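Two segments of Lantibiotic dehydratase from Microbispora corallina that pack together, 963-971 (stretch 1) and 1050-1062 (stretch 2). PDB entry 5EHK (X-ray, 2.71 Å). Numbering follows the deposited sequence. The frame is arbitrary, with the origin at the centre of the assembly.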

# COMPACT_ATOMS: atom_id res chain seq x y z
N ASP A 963 12.95 40.19 7.46
CA ASP A 963 13.38 41.56 7.79
C ASP A 963 13.12 41.76 9.25
O ASP A 963 14.01 42.12 10.00
N ALA A 964 11.91 41.42 9.68
CA ALA A 964 11.44 41.82 11.00
C ALA A 964 12.17 41.15 12.16
O ALA A 964 12.41 41.78 13.19
N PHE A 965 12.58 39.89 11.98
CA PHE A 965 13.28 39.18 13.04
C PHE A 965 14.53 39.95 13.44
O PHE A 965 14.91 39.97 14.62
N GLY A 966 15.15 40.58 12.45
CA GLY A 966 16.33 41.38 12.73
C GLY A 966 17.61 40.59 12.60
O GLY A 966 17.60 39.43 12.17
N PRO A 967 18.74 41.23 12.97
CA PRO A 967 20.09 40.68 12.87
C PRO A 967 20.18 39.35 13.61
O PRO A 967 19.50 39.18 14.61
N PRO A 968 20.98 38.41 13.10
CA PRO A 968 21.27 37.17 13.81
C PRO A 968 22.01 37.36 15.13
O PRO A 968 22.34 38.49 15.50
N ALA A 969 22.19 36.28 15.88
CA ALA A 969 23.12 36.25 16.99
C ALA A 969 24.49 36.08 16.36
O ALA A 969 24.58 35.57 15.24
N PRO A 970 25.55 36.56 17.03
CA PRO A 970 26.91 36.42 16.47
C PRO A 970 27.35 34.96 16.32
O PRO A 970 26.99 34.11 17.13
N VAL A 971 28.13 34.69 15.28
CA VAL A 971 28.57 33.33 15.00
C VAL A 971 30.06 33.11 15.32
O VAL A 971 30.86 34.04 15.27
N VAL A 1050 7.29 39.90 15.57
CA VAL A 1050 8.49 39.17 15.24
C VAL A 1050 9.70 40.00 15.63
O VAL A 1050 10.71 39.45 16.06
N ARG A 1051 9.58 41.32 15.51
CA ARG A 1051 10.67 42.18 15.91
C ARG A 1051 10.99 41.93 17.38
O ARG A 1051 12.15 41.64 17.71
N ARG A 1052 9.97 42.01 18.25
CA ARG A 1052 10.20 41.80 19.68
C ARG A 1052 10.84 40.44 19.96
O ARG A 1052 11.83 40.36 20.70
N PHE A 1053 10.28 39.39 19.36
CA PHE A 1053 10.75 38.01 19.51
C PHE A 1053 12.23 37.96 19.15
O PHE A 1053 13.04 37.42 19.90
N GLY A 1054 12.60 38.51 17.99
CA GLY A 1054 13.98 38.51 17.55
C GLY A 1054 14.88 39.24 18.55
O GLY A 1054 16.00 38.78 18.84
N THR A 1055 14.39 40.36 19.07
CA THR A 1055 15.09 41.09 20.11
C THR A 1055 15.33 40.28 21.39
O THR A 1055 16.48 40.11 21.78
N ALA A 1056 14.27 39.80 22.03
CA ALA A 1056 14.43 39.02 23.26
C ALA A 1056 15.26 37.78 22.98
O ALA A 1056 15.92 37.24 23.86
N TYR A 1057 15.23 37.35 21.73
CA TYR A 1057 16.02 36.20 21.35
C TYR A 1057 17.52 36.48 21.34
O TYR A 1057 18.31 35.66 21.80
N ARG A 1058 17.91 37.63 20.81
CA ARG A 1058 19.31 38.01 20.81
C ARG A 1058 19.76 38.32 22.23
O ARG A 1058 20.89 38.07 22.58
N GLU A 1059 18.86 38.86 23.05
CA GLU A 1059 19.16 39.15 24.45
C GLU A 1059 19.55 37.92 25.28
O GLU A 1059 20.31 38.02 26.24
N ALA A 1060 19.04 36.76 24.88
CA ALA A 1060 19.16 35.52 25.65
C ALA A 1060 20.20 34.60 25.01
O ALA A 1060 20.52 33.52 25.53
N PHE A 1061 20.72 35.05 23.86
CA PHE A 1061 21.80 34.37 23.17
C PHE A 1061 23.00 34.29 24.09
O PHE A 1061 23.18 35.13 24.98
N ARG A 1062 23.83 33.27 23.87
CA ARG A 1062 25.17 33.22 24.44
C ARG A 1062 26.02 32.65 23.31
O ARG A 1062 25.55 31.80 22.55

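Along the helix of stretch 2, the first residue to meet stretch 1 is Val-1050, whose CA-to-CB bond points toward it. In rotamer t (chi1 170°), Val-1050 CG1 lies 4.0 Å from Ala-964 CB and 3.9 Å from Phe-965 CB, near the plane of the Phe-965 ring. Arg-1051 leaves sideways with chi1 off-well at -107°; its CA makes a CA-H...O contact with Ala-964 O at 3.3 Å (145° at H).

Gly-1054 marks the closest CA-to-CA approach, its CA 4.6 Å from Phe-965 CA. Here the absence of a side chain matters: an ideal CB would sit 1.9 Å from Phe-965 O. Instead Gly-1054 CA approaches that Phe-965 O to 3.4 Å and lies over the Phe-965 ring, 3.7 Å from its centroid and 14° off the normal, a CH-pi contact. The ring (chi1 t) also reaches Tyr-1057, likewise t, with Phe-965 CZ 3.8 Å from Tyr-1057 CD2 and planes inclined at 49°.

Arg-1058 (m, t, m) supplies both hydrogen bonds: NH1 donates to Phe-965 O (3.0 Å, 161°) and to Pro-967 O (2.8 Å, 143°), bridging the carbonyls of Phe-965 and Pro-967, while Pro-967 CD covers one guanidinium face. Finally, Phe-1061, poorly ordered, places CE1 3.4 Å from Pro-970 CG and CB 4.1 Å from Ala-969 CB.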

# COMPACT_ATOMS: atom_id res chain seq x y z
CB ASP A 963 12.63 42.64 6.97
CG ASP A 963 13.36 44.02 6.95
OD1 ASP A 963 14.43 44.13 6.30
OD2 ASP A 963 12.88 45.01 7.54
CB ALA A 964 9.92 41.60 11.11
CB PHE A 965 13.65 37.76 12.63
CG PHE A 965 14.13 36.91 13.77
CD1 PHE A 965 13.23 36.27 14.61
CD2 PHE A 965 15.48 36.77 14.03
CE1 PHE A 965 13.67 35.49 15.66
CE2 PHE A 965 15.93 36.00 15.08
CZ PHE A 965 15.03 35.35 15.90
CB PRO A 967 20.94 41.71 13.61
CG PRO A 967 19.99 42.40 14.53
CD PRO A 967 18.69 42.45 13.79
CB PRO A 968 22.12 36.37 12.81
CG PRO A 968 21.71 36.90 11.47
CD PRO A 968 21.43 38.36 11.70
CB ALA A 969 22.82 35.09 17.92
CB PRO A 970 27.80 37.14 17.49
CG PRO A 970 26.98 37.28 18.72
CD PRO A 970 25.55 37.32 18.29
CB VAL A 971 28.25 32.93 13.54
CG1 VAL A 971 29.47 33.15 12.64
CG2 VAL A 971 27.77 31.49 13.47
CB VAL A 1050 8.51 38.79 13.76
CG1 VAL A 1050 9.87 38.26 13.33
CG2 VAL A 1050 7.47 37.76 13.52
CB ARG A 1051 10.40 43.66 15.64
CG ARG A 1051 11.19 44.23 14.47
CD ARG A 1051 11.06 45.74 14.34
NE ARG A 1051 9.66 46.18 14.39
CZ ARG A 1051 8.83 46.20 13.34
NH1 ARG A 1051 9.27 45.81 12.13
NH2 ARG A 1051 7.57 46.62 13.48
CB ARG A 1052 8.91 41.92 20.51
CG ARG A 1052 7.83 42.74 19.87
CD ARG A 1052 7.33 43.82 20.78
NE ARG A 1052 5.93 43.63 21.16
CZ ARG A 1052 4.95 44.51 20.93
NH1 ARG A 1052 5.18 45.66 20.29
NH2 ARG A 1052 3.72 44.25 21.33
CB PHE A 1053 9.89 37.09 18.63
CG PHE A 1053 10.14 35.61 18.80
CD1 PHE A 1053 9.30 34.70 18.19
CD2 PHE A 1053 11.20 35.12 19.56
CE1 PHE A 1053 9.51 33.33 18.33
CE2 PHE A 1053 11.42 33.76 19.70
CZ PHE A 1053 10.58 32.86 19.09
CB THR A 1055 14.39 42.42 20.45
OG1 THR A 1055 14.72 43.38 19.45
CG2 THR A 1055 14.87 42.95 21.81
CB ALA A 1056 13.09 38.63 23.85
CB TYR A 1057 15.61 35.66 20.00
CG TYR A 1057 16.52 34.54 19.64
CD1 TYR A 1057 16.43 33.32 20.29
CD2 TYR A 1057 17.49 34.70 18.68
CE1 TYR A 1057 17.27 32.30 19.99
CE2 TYR A 1057 18.34 33.69 18.36
CZ TYR A 1057 18.23 32.49 19.02
OH TYR A 1057 19.08 31.46 18.69
CB ARG A 1058 19.57 39.19 19.87
CG ARG A 1058 19.77 38.80 18.41
CD ARG A 1058 19.94 40.03 17.52
NE ARG A 1058 18.94 41.04 17.80
CZ ARG A 1058 17.79 41.17 17.14
NH1 ARG A 1058 17.50 40.34 16.13
NH2 ARG A 1058 16.94 42.13 17.49
CB GLU A 1059 17.96 39.85 25.11
CG GLU A 1059 18.26 41.24 25.61
CD GLU A 1059 17.61 42.32 24.77
OE1 GLU A 1059 18.02 42.51 23.60
OE2 GLU A 1059 16.68 42.99 25.29
CB ALA A 1060 17.81 34.82 25.73
CB PHE A 1061 22.22 35.16 21.93
CG PHE A 1061 23.51 35.96 22.11
CD1 PHE A 1061 24.72 35.50 21.58
CD2 PHE A 1061 23.52 37.17 22.81
CE1 PHE A 1061 25.89 36.22 21.76
CE2 PHE A 1061 24.69 37.90 22.99
CZ PHE A 1061 25.88 37.43 22.46
CB ARG A 1062 25.21 32.34 25.71
CG ARG A 1062 24.08 32.65 26.71
CD ARG A 1062 23.92 31.61 27.83
NE ARG A 1062 24.69 31.93 29.04
CZ ARG A 1062 24.14 32.50 30.12
NH1 ARG A 1062 22.84 32.77 30.13
NH2 ARG A 1062 24.87 32.77 31.20